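ESX-1 secretion system protein eccD1 (Mycobacterium tuberculosis, PDB 4KV2) forms part of the ESX-1 type VII secretion system, which delivers virulence factors such as EsxA and EsxB to host cells during infection. Local coordinates at residues T6-L11 with L19-A24; F63-S68 with S86-V91. One frame throughout, in Å; residues are numbered along the deposited sequence.

Contact 1. Residues T6-L11 with L19-A24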
ATOM      1  N   THR A   6      -3.465  -7.204   7.863  1.00 20.97           N
ATOM      2  CA  THR A   6      -3.523  -6.874   9.272  1.00 20.38           C
ATOM      3  C   THR A   6      -3.906  -5.401   9.406  1.00 19.28           C
ATOM      4  O   THR A   6      -3.429  -4.531   8.656  1.00 18.65           O
ATOM      5  CB  THR A   6      -2.170  -7.152   9.994  1.00 20.52           C
ATOM      6  OG1 THR A   6      -1.837  -8.543   9.928  1.00 22.25           O
ATOM      7  CG2 THR A   6      -2.210  -6.738  11.469  1.00 20.75           C
ATOM      8  N   ARG A   7      -4.774  -5.141  10.366  1.00 19.76           N
ATOM      9  CA  ARG A   7      -5.174  -3.783  10.717  0.50 19.45           C
ATOM     10  C   ARG A   7      -4.174  -3.209  11.694  1.00 18.56           C
ATOM     11  O   ARG A   7      -3.950  -3.787  12.759  1.00 19.65           O
ATOM     12  CB  ARG A   7      -6.559  -3.768  11.379  0.50 21.44           C
ATOM     13  CG  ARG A   7      -7.722  -3.608  10.417  0.50 23.05           C
ATOM     14  CD  ARG A   7      -7.678  -4.695   9.368  0.50 23.39           C
ATOM     15  NE  ARG A   7      -8.763  -4.611   8.397  0.50 25.71           N
ATOM     16  CZ  ARG A   7      -8.908  -5.497   7.429  0.50 26.70           C
ATOM     17  NH1 ARG A   7      -8.041  -6.502   7.348  0.50 25.49           N
ATOM     18  NH2 ARG A   7      -9.884  -5.383   6.560  0.50 29.66           N
ATOM     19  N   VAL A   8      -3.570  -2.087  11.327  1.00 17.59           N
ATOM     20  CA  VAL A   8      -2.683  -1.381  12.231  1.00 17.16           C
ATOM     21  C   VAL A   8      -3.108   0.067  12.307  1.00 16.90           C
ATOM     22  O   VAL A   8      -3.804   0.563  11.415  1.00 17.28           O
ATOM     23  CB  VAL A   8      -1.184  -1.481  11.834  1.00 17.05           C
ATOM     24  CG1 VAL A   8      -0.763  -2.942  11.716  1.00 17.84           C
ATOM     25  CG2 VAL A   8      -0.907  -0.712  10.566  1.00 16.89           C
ATOM     26  N   THR A   9      -2.736   0.723  13.397  1.00 16.75           N
ATOM     27  CA  THR A   9      -2.994   2.137  13.554  1.00 16.88           C
ATOM     28  C   THR A   9      -1.620   2.793  13.673  1.00 16.36           C
ATOM     29  O   THR A   9      -0.823   2.403  14.522  1.00 16.87           O
ATOM     30  CB  THR A   9      -3.803   2.400  14.818  1.00 18.56           C
ATOM     31  OG1 THR A   9      -5.098   1.770  14.728  1.00 19.93           O
ATOM     32  CG2 THR A   9      -3.967   3.887  15.044  1.00 19.34           C
ATOM     33  N   ILE A  10      -1.360   3.782  12.835  1.00 16.15           N
ATOM     34  CA  ILE A  10      -0.132   4.552  12.898  1.00 16.43           C
ATOM     35  C   ILE A  10      -0.338   5.794  13.755  1.00 17.40           C
ATOM     36  O   ILE A  10      -1.239   6.600  13.479  1.00 17.85           O
ATOM     37  CB  ILE A  10       0.318   5.037  11.491  1.00 16.69           C
ATOM     38  CG1 ILE A  10       0.449   3.855  10.533  1.00 16.62           C
ATOM     39  CG2 ILE A  10       1.625   5.836  11.592  1.00 17.71           C
ATOM     40  CD1 ILE A  10       1.326   2.711  11.024  1.00 16.76           C
ATOM     41  N   LEU A  11       0.493   5.945  14.777  1.00 18.26           N
ATOM     42  CA  LEU A  11       0.547   7.163  15.596  1.00 19.91           C
ATOM     43  C   LEU A  11       1.552   8.175  15.031  1.00 20.60           C
ATOM     44  O   LEU A  11       2.719   7.868  14.917  1.00 21.14           O
ATOM     45  CB  LEU A  11       0.976   6.794  17.020  1.00 21.74           C
ATOM     46  CG  LEU A  11       0.978   7.896  18.096  1.00 24.01           C
ATOM     47  CD1 LEU A  11      -0.392   8.570  18.235  1.00 24.70           C
ATOM     48  CD2 LEU A  11       1.394   7.261  19.407  1.00 26.44           C
ATOM     49  N   LEU A  19      -4.693   1.853   9.141  1.00 17.85           N
ATOM     50  CA  LEU A  19      -4.307   1.279   7.832  1.00 17.82           C
ATOM     51  C   LEU A  19      -4.610  -0.212   7.774  1.00 18.01           C
ATOM     52  O   LEU A  19      -4.770  -0.860   8.812  1.00 18.49           O
ATOM     53  CB  LEU A  19      -2.804   1.445   7.574  1.00 17.40           C
ATOM     54  CG  LEU A  19      -2.226   2.858   7.672  1.00 18.09           C
ATOM     55  CD1 LEU A  19      -0.720   2.752   7.475  1.00 18.85           C
ATOM     56  CD2 LEU A  19      -2.855   3.786   6.628  1.00 19.24           C
ATOM     57  N   VAL A  20      -4.670  -0.736   6.560  1.00 18.16           N
ATOM     58  CA  VAL A  20      -4.748  -2.182   6.306  1.00 18.65           C
ATOM     59  C   VAL A  20      -3.517  -2.544   5.482  1.00 18.31           C
ATOM     60  O   VAL A  20      -3.383  -2.076   4.361  1.00 19.03           O
ATOM     61  CB  VAL A  20      -6.011  -2.557   5.528  1.00 20.30           C
ATOM     62  CG1 VAL A  20      -6.083  -4.065   5.296  1.00 21.21           C
ATOM     63  CG2 VAL A  20      -7.262  -2.076   6.255  1.00 21.58           C
ATOM     64  N   LEU A  21      -2.640  -3.369   6.048  1.00 17.89           N
ATOM     65  CA  LEU A  21      -1.365  -3.669   5.451  1.00 17.83           C
ATOM     66  C   LEU A  21      -1.253  -5.157   5.190  1.00 18.37           C
ATOM     67  O   LEU A  21      -1.895  -5.947   5.856  1.00 18.56           O
ATOM     68  CB  LEU A  21      -0.242  -3.235   6.390  1.00 17.79           C
ATOM     69  CG  LEU A  21      -0.191  -1.745   6.741  1.00 17.54           C
ATOM     70  CD1 LEU A  21       0.916  -1.445   7.727  1.00 18.25           C
ATOM     71  CD2 LEU A  21      -0.063  -0.929   5.468  1.00 18.20           C
ATOM     72  N   PRO A  22      -0.410  -5.541   4.231  1.00 18.95           N
ATOM     73  CA  PRO A  22      -0.164  -6.972   4.023  1.00 19.66           C
ATOM     74  C   PRO A  22       0.467  -7.617   5.256  1.00 20.12           C
ATOM     75  O   PRO A  22       1.506  -7.113   5.775  1.00 20.54           O
ATOM     76  CB  PRO A  22       0.841  -7.006   2.876  1.00 20.58           C
ATOM     77  CG  PRO A  22       0.864  -5.643   2.290  1.00 20.86           C
ATOM     78  CD  PRO A  22       0.405  -4.692   3.354  1.00 19.61           C
ATOM     79  N   ALA A  23      -0.105  -8.732   5.681  1.00 20.59           N
ATOM     80  CA  ALA A  23       0.360  -9.424   6.865  1.00 21.83           C
ATOM     81  C   ALA A  23       1.618 -10.260   6.656  1.00 22.91           C
ATOM     82  O   ALA A  23       2.381 -10.391   7.585  1.00 24.33           O
ATOM     83  CB  ALA A  23      -0.747 -10.319   7.402  1.00 23.21           C
ATOM     84  N   ALA A  24       1.811 -10.857   5.468  1.00 22.88           N
ATOM     85  CA  ALA A  24       2.796 -11.928   5.276  1.00 24.60           C
ATOM     86  C   ALA A  24       3.980 -11.561   4.354  1.00 25.23           C
ATOM     87  O   ALA A  24       4.910 -12.341   4.194  1.00 27.33           O
ATOM     88  CB  ALA A  24       2.092 -13.182   4.771  1.00 25.43           C
TER

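Contact 2. Residues F63-S68 with S86-V91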
ATOM      1  N   PHE A  63       8.942   0.483  10.546  1.00 15.72           N
ATOM      2  CA  PHE A  63       7.878   0.510  11.540  1.00 15.85           C
ATOM      3  C   PHE A  63       8.468   0.183  12.906  1.00 15.79           C
ATOM      4  O   PHE A  63       9.460  -0.558  13.010  1.00 16.56           O
ATOM      5  CB  PHE A  63       6.830  -0.527  11.249  1.00 16.34           C
ATOM      6  CG  PHE A  63       6.079  -0.292   9.970  1.00 17.32           C
ATOM      7  CD1 PHE A  63       5.049   0.635   9.917  1.00 17.98           C
ATOM      8  CD2 PHE A  63       6.393  -1.003   8.817  1.00 18.03           C
ATOM      9  CE1 PHE A  63       4.332   0.832   8.744  1.00 18.82           C
ATOM     10  CE2 PHE A  63       5.678  -0.797   7.636  1.00 19.05           C
ATOM     11  CZ  PHE A  63       4.638   0.121   7.610  1.00 19.16           C
ATOM     12  N   ALA A  64       7.867   0.752  13.937  1.00 15.76           N
ATOM     13  CA  ALA A  64       8.262   0.462  15.299  1.00 15.89           C
ATOM     14  C   ALA A  64       7.054   0.542  16.199  1.00 16.49           C
ATOM     15  O   ALA A  64       6.154   1.374  16.008  1.00 16.97           O
ATOM     16  CB  ALA A  64       9.322   1.441  15.775  1.00 16.15           C
ATOM     17  N   ARG A  65       7.018  -0.320  17.196  1.00 17.06           N
ATOM     18  CA  ARG A  65       6.069  -0.131  18.278  1.00 18.37           C
ATOM     19  C   ARG A  65       6.471   1.142  19.027  1.00 18.80           C
ATOM     20  O   ARG A  65       7.655   1.438  19.112  1.00 18.43           O
ATOM     21  CB  ARG A  65       6.062  -1.341  19.192  1.00 19.49           C
ATOM     22  CG  ARG A  65       5.322  -2.502  18.556  1.00 20.04           C
ATOM     23  CD  ARG A  65       5.128  -3.620  19.551  1.00 21.84           C
ATOM     24  NE  ARG A  65       4.551  -4.816  18.965  1.00 22.85           N
ATOM     25  CZ  ARG A  65       5.228  -5.828  18.426  1.00 23.15           C
ATOM     26  NH1 ARG A  65       6.558  -5.825  18.368  1.00 22.25           N
ATOM     27  NH2 ARG A  65       4.546  -6.877  17.960  1.00 24.75           N
ATOM     28  N   PRO A  66       5.496   1.920  19.532  1.00 20.23           N
ATOM     29  CA  PRO A  66       5.884   3.232  20.079  1.00 21.35           C
ATOM     30  C   PRO A  66       6.998   3.197  21.112  1.00 22.21           C
ATOM     31  O   PRO A  66       6.894   2.485  22.109  1.00 22.99           O
ATOM     32  CB  PRO A  66       4.582   3.746  20.710  1.00 23.15           C
ATOM     33  CG  PRO A  66       3.494   3.080  19.931  1.00 22.76           C
ATOM     34  CD  PRO A  66       4.035   1.718  19.609  1.00 21.47           C
ATOM     35  N   GLY A  67       8.073   3.955  20.860  1.00 22.28           N
ATOM     36  CA  GLY A  67       9.180   4.059  21.799  1.00 23.37           C
ATOM     37  C   GLY A  67      10.166   2.891  21.769  1.00 22.99           C
ATOM     38  O   GLY A  67      11.103   2.854  22.544  1.00 23.79           O
ATOM     39  N   SER A  68       9.979   1.930  20.881  1.00 21.42           N
ATOM     40  CA  SER A  68      10.829   0.729  20.854  1.00 21.54           C
ATOM     41  C   SER A  68      11.759   0.690  19.633  1.00 20.57           C
ATOM     42  O   SER A  68      11.508   1.378  18.650  1.00 19.80           O
ATOM     43  CB  SER A  68       9.940  -0.507  20.806  1.00 21.68           C
ATOM     44  OG  SER A  68       9.141  -0.592  21.966  1.00 23.38           O
ATOM     45  N   SER A  86      -2.919  -3.129  16.469  1.00 20.88           N
ATOM     46  CA  SER A  86      -1.659  -2.712  17.077  1.00 20.69           C
ATOM     47  C   SER A  86      -1.306  -1.286  16.668  1.00 19.24           C
ATOM     48  O   SER A  86      -1.492  -0.900  15.497  1.00 17.52           O
ATOM     49  CB  SER A  86      -0.502  -3.618  16.628  1.00 21.01           C
ATOM     50  OG  SER A  86      -0.513  -4.900  17.236  1.00 23.56           O
ATOM     51  N   LEU A  87      -0.744  -0.534  17.620  1.00 20.16           N
ATOM     52  CA  LEU A  87      -0.194   0.788  17.343  1.00 19.64           C
ATOM     53  C   LEU A  87       1.245   0.614  16.851  1.00 18.13           C
ATOM     54  O   LEU A  87       2.074  -0.035  17.510  1.00 19.05           O
ATOM     55  CB  LEU A  87      -0.123   1.682  18.601  1.00 22.75           C
ATOM     56  CG  LEU A  87      -1.365   2.327  19.177  1.00 25.70           C
ATOM     57  CD1 LEU A  87      -0.985   3.460  20.128  1.00 29.14           C
ATOM     58  CD2 LEU A  87      -2.230   2.867  18.062  1.00 25.18           C
ATOM     59  N   LEU A  88       1.518   1.233  15.715  1.00 16.56           N
ATOM     60  CA  LEU A  88       2.861   1.399  15.214  1.00 15.99           C
ATOM     61  C   LEU A  88       3.225   2.857  14.967  1.00 16.27           C
ATOM     62  O   LEU A  88       2.359   3.745  14.856  1.00 16.93           O
ATOM     63  CB  LEU A  88       3.026   0.573  13.926  1.00 15.23           C
ATOM     64  CG  LEU A  88       2.909  -0.945  14.078  1.00 15.84           C
ATOM     65  CD1 LEU A  88       3.001  -1.678  12.724  1.00 16.37           C
ATOM     66  CD2 LEU A  88       3.956  -1.502  15.001  1.00 17.52           C
ATOM     67  N   THR A  89       4.533   3.102  14.891  1.00 16.54           N
ATOM     68  CA  THR A  89       5.056   4.414  14.499  1.00 17.45           C
ATOM     69  C   THR A  89       5.943   4.234  13.260  1.00 17.24           C
ATOM     70  O   THR A  89       6.308   3.110  12.917  1.00 16.93           O
ATOM     71  CB  THR A  89       5.847   5.082  15.641  1.00 19.35           C
ATOM     72  OG1 THR A  89       6.947   4.240  16.031  1.00 19.50           O
ATOM     73  CG2 THR A  89       4.951   5.341  16.845  1.00 20.93           C
ATOM     74  N   LEU A  90       6.256   5.336  12.580  1.00 18.42           N
ATOM     75  CA  LEU A  90       7.224   5.326  11.496  1.00 19.62           C
ATOM     76  C   LEU A  90       8.485   6.018  11.999  1.00 20.97           C
ATOM     77  O   LEU A  90       8.418   7.116  12.544  1.00 22.06           O
ATOM     78  CB  LEU A  90       6.684   6.037  10.260  1.00 21.25           C
ATOM     79  CG  LEU A  90       5.702   5.220   9.424  1.00 21.08           C
ATOM     80  CD1 LEU A  90       4.946   6.166   8.494  1.00 23.81           C
ATOM     81  CD2 LEU A  90       6.473   4.144   8.652  1.00 21.67           C
ATOM     82  N   VAL A  91       9.628   5.353  11.837  1.00 21.74           N
ATOM     83  CA  VAL A  91      10.896   5.861  12.360  1.00 23.67           C
ATOM     84  C   VAL A  91      11.978   5.770  11.293  1.00 25.78           C
ATOM     85  O   VAL A  91      11.945   4.874  10.473  1.00 25.46           O
ATOM     86  CB  VAL A  91      11.339   5.097  13.641  1.00 24.11           C
ATOM     87  CG1 VAL A  91      10.316   5.315  14.754  1.00 23.49           C
ATOM     88  CG2 VAL A  91      11.522   3.609  13.391  1.00 23.94           C
TER
HETATM   89  O   HOH W   1       1.368  -6.328  18.308  1.00 26.03           O
HETATM   90  O   HOH W   2       8.520   5.173  18.105  1.00 25.81           O

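Contact 1. Residues T6-L11 with L19-A24
The N-terminal beta hairpin of a ubiquitin-like domain pairs Thr6, Arg7 and Val8 with Leu21, Val20 and Leu19. Four backbone hydrogen bonds tie the strands, two at each hydrogen-bonded pair: Thr6 N to Leu21 O (2.8 Å) and Leu21 N to Thr6 O at one, Val8 N to Leu19 O and Leu19 N to Val8 O at the other. Between them Arg7 and Val20 form the non-hydrogen-bonded pair, where Val20 CA also sends a CA-H...O contact to Thr6 O. On this face, in one of the two conformers of Arg7, the two side chains run side by side in the same direction, and Val20 CG1 sits 3.7 Å above the Arg7 guanidinium plane, over its centre; this packing is probably not permanent. Val20 also packs on Val20 of the second subunit. The other face, carrying Thr6, Val8, Leu19 and Leu21, is apolar apart from the threonine and turns inward, as the hairpin of a beta-grasp fold does toward its helix: Leu19 meets Thr34 of helix 31-41, and Ile10 meets Leu38. Here Val8 CG2, which lies between its own backbone N and carbonyl carbon, presses on Leu21 CD1 at a tight 3.5 Å, the two side chains crossing at about a right angle. Equally close is Ile10 CG1 to Leu19 CD1 (3.5 Å), with CD1 of the isoleucine also touching that methyl at 4.1 Å. Past the last bridge the second strand gives way to a loop, and Ala23 CB rests 3.3 Å from Thr6 OG1, which lies anti to its own carbonyl carbon (chi1 -62°).

Contact 2. Residues F63-S68 with S86-V91
Phe63 lies alongside Leu90, both side chains pointing the same way, and ring atom CE1 comes 3.9 Å from Leu90 CD2. The ring's CD1 also meets Leu88 CD1 at 4.2 Å. Ile31 of helix 31-41 touches both Phe63 and Leu90, so this face belongs to the core between sheet and helix that marks the ubiquitin-like fold. Next along, Ala64 and Thr89 form an antiparallel hydrogen-bonded pair. Ala64 O is gripped twice by one residue: Thr89 N approaches nearly along the C=O axis at 2.6 Å, whereas Thr89 OG1 donates from above the carbonyl plane at 3.0 Å. The threonine chi1 of 59° sets OG1 between its backbone N and carbonyl carbon, where it also accepts from water 2, which in turn takes the Gly67 N-H. Ala64 CB packs on Val91 CG2. Beyond the pair the chain enters a type II turn, Arg65 to Ser68, in which Gly67 has positive phi. Pro66 CG touches Leu87 CB (4.1 Å), and Arg65 crosses Leu88 obliquely, CG against CD2 at 3.9 Å. Arg65 NH2 reaches Ser86 OG through water 1, which lies in the guanidinium plane at its edge.

Overall arrangement
From the N terminus, strand 5-12 turns back into strand 15-22, and contact 1 closes that short hairpin loop. The chain then runs through helix 31-41 before strand 62-64 opens contact 2, which closes a longer loop of 17 intervening residues with strand 86-91. The two closures follow in series, neither nesting nor crossing. They meet where strand 86-91 lies parallel to strand 5-12: Thr9 O probably accepts a hydrogen bond from Leu88 N, and Leu11 N probably donates to Leu88 O. The resulting mixed sheet has its strands in the order 15-22, 5-12, 86-91, 62-64, with contact 1 at one margin and contact 2 at the other, and residues of both pack on helix 31-41.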